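Putative polysaccharide binding proteins (DUF1812) (Bacteroides thetaiotaomicron VPI-5482, PDB 3GF8) is an outer-membrane lipoprotein of the FimB/Mfa2 family that probably takes part in the assembly or anchoring of fimbriae. Local coordinates at residues Glu40-Asp45 with Leu51-Glu56. Residues are numbered along the deposited sequence; the frame is centred on the assembly and turned at random.
Sequences ELYVFD and LFKQAE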
loop_
_atom_site.group_PDB
_atom_site.type_symbol
_atom_site.label_atom_id
_atom_site.label_comp_id
_atom_site.label_asym_id
_atom_site.label_seq_id
_atom_site.Cartn_x
_atom_site.Cartn_y
_atom_site.Cartn_z
ATOM N N GLU A 40 10.787 11.509 -3.645
ATOM C CA GLU A 40 10.824 12.330 -4.821
ATOM C C GLU A 40 9.733 13.379 -4.690
ATOM O O GLU A 40 8.530 13.066 -4.700
ATOM C CB GLU A 40 10.677 11.480 -6.065
ATOM C CG GLU A 40 10.791 12.264 -7.410
ATOM C CD GLU A 40 10.898 11.321 -8.629
ATOM O OE1 GLU A 40 9.890 10.663 -9.026
ATOM O OE2 GLU A 40 12.009 11.213 -9.168
ATOM N N LEU A 41 10.178 14.622 -4.524
ATOM C CA LEU A 41 9.287 15.768 -4.288
ATOM C C LEU A 41 8.891 16.372 -5.637
ATOM O O LEU A 41 9.746 16.631 -6.473
ATOM C CB LEU A 41 9.993 16.839 -3.442
ATOM C CG LEU A 41 9.134 17.999 -2.907
ATOM C CD1 LEU A 41 8.299 17.563 -1.736
ATOM C CD2 LEU A 41 9.996 19.210 -2.534
ATOM N N TYR A 42 7.600 16.600 -5.826
ATOM C CA TYR A 42 7.088 17.259 -7.018
ATOM C C TYR A 42 6.662 18.686 -6.611
ATOM O O TYR A 42 5.950 18.853 -5.613
ATOM C CB TYR A 42 5.915 16.418 -7.581
ATOM C CG TYR A 42 6.400 15.151 -8.256
ATOM C CD1 TYR A 42 6.826 14.063 -7.516
ATOM C CD2 TYR A 42 6.500 15.071 -9.650
ATOM C CE1 TYR A 42 7.335 12.909 -8.143
ATOM C CE2 TYR A 42 6.970 13.919 -10.278
ATOM C CZ TYR A 42 7.396 12.848 -9.518
ATOM O OH TYR A 42 7.866 11.717 -10.143
ATOM N N VAL A 43 7.087 19.691 -7.374
ATOM C CA VAL A 43 6.785 21.096 -7.083
ATOM C C VAL A 43 5.999 21.737 -8.220
ATOM O O VAL A 43 6.380 21.663 -9.381
ATOM C CB VAL A 43 8.048 21.905 -6.815
ATOM C CG1 VAL A 43 7.693 23.395 -6.530
ATOM C CG2 VAL A 43 8.823 21.310 -5.650
ATOM N N PHE A 44 4.871 22.336 -7.869
ATOM C CA PHE A 44 3.979 22.975 -8.804
ATOM C C PHE A 44 3.805 24.426 -8.337
ATOM O O PHE A 44 3.940 24.723 -7.157
ATOM C CB PHE A 44 2.629 22.253 -8.801
ATOM C CG PHE A 44 2.697 20.830 -9.276
ATOM C CD1 PHE A 44 2.991 19.807 -8.396
ATOM C CD2 PHE A 44 2.473 20.515 -10.612
ATOM C CE1 PHE A 44 3.064 18.482 -8.848
ATOM C CE2 PHE A 44 2.538 19.205 -11.059
ATOM C CZ PHE A 44 2.838 18.191 -10.177
ATOM N N ASP A 45 3.471 25.315 -9.254
ATOM C CA ASP A 45 3.380 26.745 -8.938
ATOM C C ASP A 45 1.988 27.199 -8.531
ATOM O O ASP A 45 1.103 26.368 -8.314
ATOM C CB ASP A 45 3.860 27.553 -10.136
ATOM C CG ASP A 45 2.900 27.498 -11.336
ATOM O OD1 ASP A 45 1.693 27.146 -11.224
ATOM O OD2 ASP A 45 3.404 27.816 -12.408
ATOM N N LEU A 51 6.784 22.571 -11.973
ATOM C CA LEU A 51 8.053 23.286 -12.013
ATOM C C LEU A 51 9.218 22.309 -12.104
ATOM O O LEU A 51 10.071 22.442 -12.974
ATOM C CB LEU A 51 8.183 24.173 -10.776
ATOM C CG LEU A 51 7.224 25.379 -10.815
ATOM C CD1 LEU A 51 7.192 26.191 -9.490
ATOM C CD2 LEU A 51 7.653 26.268 -11.927
ATOM N N PHE A 52 9.247 21.333 -11.198
ATOM C CA PHE A 52 10.307 20.331 -11.207
ATOM C C PHE A 52 10.045 19.251 -10.193
ATOM O O PHE A 52 9.159 19.390 -9.330
ATOM C CB PHE A 52 11.681 20.952 -10.912
ATOM C CG PHE A 52 11.783 21.635 -9.577
ATOM C CD1 PHE A 52 12.145 20.931 -8.438
ATOM C CD2 PHE A 52 11.586 23.009 -9.469
ATOM C CE1 PHE A 52 12.280 21.579 -7.211
ATOM C CE2 PHE A 52 11.722 23.655 -8.243
ATOM C CZ PHE A 52 12.057 22.940 -7.117
ATOM N N LYS A 53 10.841 18.194 -10.274
ATOM C CA LYS A 53 10.850 17.199 -9.198
ATOM C C LYS A 53 12.249 17.115 -8.662
ATOM O O LYS A 53 13.176 17.587 -9.314
ATOM C CB LYS A 53 10.328 15.834 -9.658
ATOM C CG LYS A 53 11.100 15.159 -10.792
ATOM C CD LYS A 53 10.355 13.926 -11.258
ATOM C CE LYS A 53 11.137 13.074 -12.267
ATOM N NZ LYS A 53 12.349 12.525 -11.615
ATOM N N GLN A 54 12.396 16.557 -7.458
ATOM C CA GLN A 54 13.692 16.432 -6.816
ATOM C C GLN A 54 13.704 15.133 -6.011
ATOM O O GLN A 54 12.819 14.905 -5.168
ATOM C CB GLN A 54 13.953 17.639 -5.933
ATOM C CG GLN A 54 15.206 17.598 -5.090
ATOM C CD GLN A 54 15.533 18.978 -4.470
ATOM O OE1 GLN A 54 14.989 20.005 -4.877
ATOM N NE2 GLN A 54 16.435 18.996 -3.503
ATOM N N ALA A 55 14.711 14.312 -6.295
ATOM C CA ALA A 55 14.837 12.962 -5.775
ATOM C C ALA A 55 16.069 12.874 -4.912
ATOM O O ALA A 55 17.125 13.387 -5.249
ATOM C CB ALA A 55 14.932 11.933 -6.926
ATOM N N GLU A 56 15.938 12.233 -3.768
ATOM C CA GLU A 56 17.109 11.903 -2.978
ATOM C C GLU A 56 16.809 10.560 -2.377
ATOM O O GLU A 56 15.624 10.204 -2.169
ATOM C CB GLU A 56 17.320 12.974 -1.922
ATOM C CG GLU A 56 18.692 12.912 -1.257
ATOM C CD GLU A 56 19.049 14.194 -0.515
ATOM O OE1 GLU A 56 18.150 15.079 -0.370
ATOM O OE2 GLU A 56 20.230 14.302 -0.091
#
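Strands 40-44 and 51-56 pair as the two arms of an antiparallel beta hairpin near one end of the elongated molecule, with a classic bulge toward the turn. There Leu51 and Phe52 both face Val43: Val43 O takes Leu51 N at 2.8 Å and, more weakly, Phe52 N at 3.4 Å. Val43 N in turn donates to Phe52 O, approaching in line with the carbonyl bond (C=O...N 179°). Further on, Leu41 and Gln54 form a regular hydrogen-bonded pair.

On the face of Glu40, Tyr42 and Lys53, a salt bridge and a tyrosine hydroxyl converge on one carboxylate. Lys53 lies alongside Tyr42, its CB over the ring face 4.0 Å from the centroid; the chain then bends at its last torsion (chi4 65°), bringing NZ to Glu40 OE2 at 2.8 Å. The extended Glu40 chain (chi1 -176°) carries the carboxylate along the face to meet them, and Tyr42 OH donates to Glu40 OE1 at 2.5 Å. Both partners come from out of the carboxylate plane, one bond to each oxygen. An alanine in place of Glu40 would probably leave the Lys53 ammonium without its countercharge and the Tyr42 hydroxyl without this acceptor.

On the other face Val43 CB sits over the centre of the Phe52 ring, and Val43 CG2 touches Phe52 CE1 at 3.8 Å. Gln54 NE2 is hydrogen-bonded to Glu69 O.

Strand 75-83 bonds to the edge of 40-44 that faces away from 51-56, at Glu40, Tyr42 and Phe44. From strand 68-70, Met68 packs on Leu41 and Gln54, Val70 on Leu41 and Phe52, while Ile91 of strand 89-91 touches Glu40 and Tyr42.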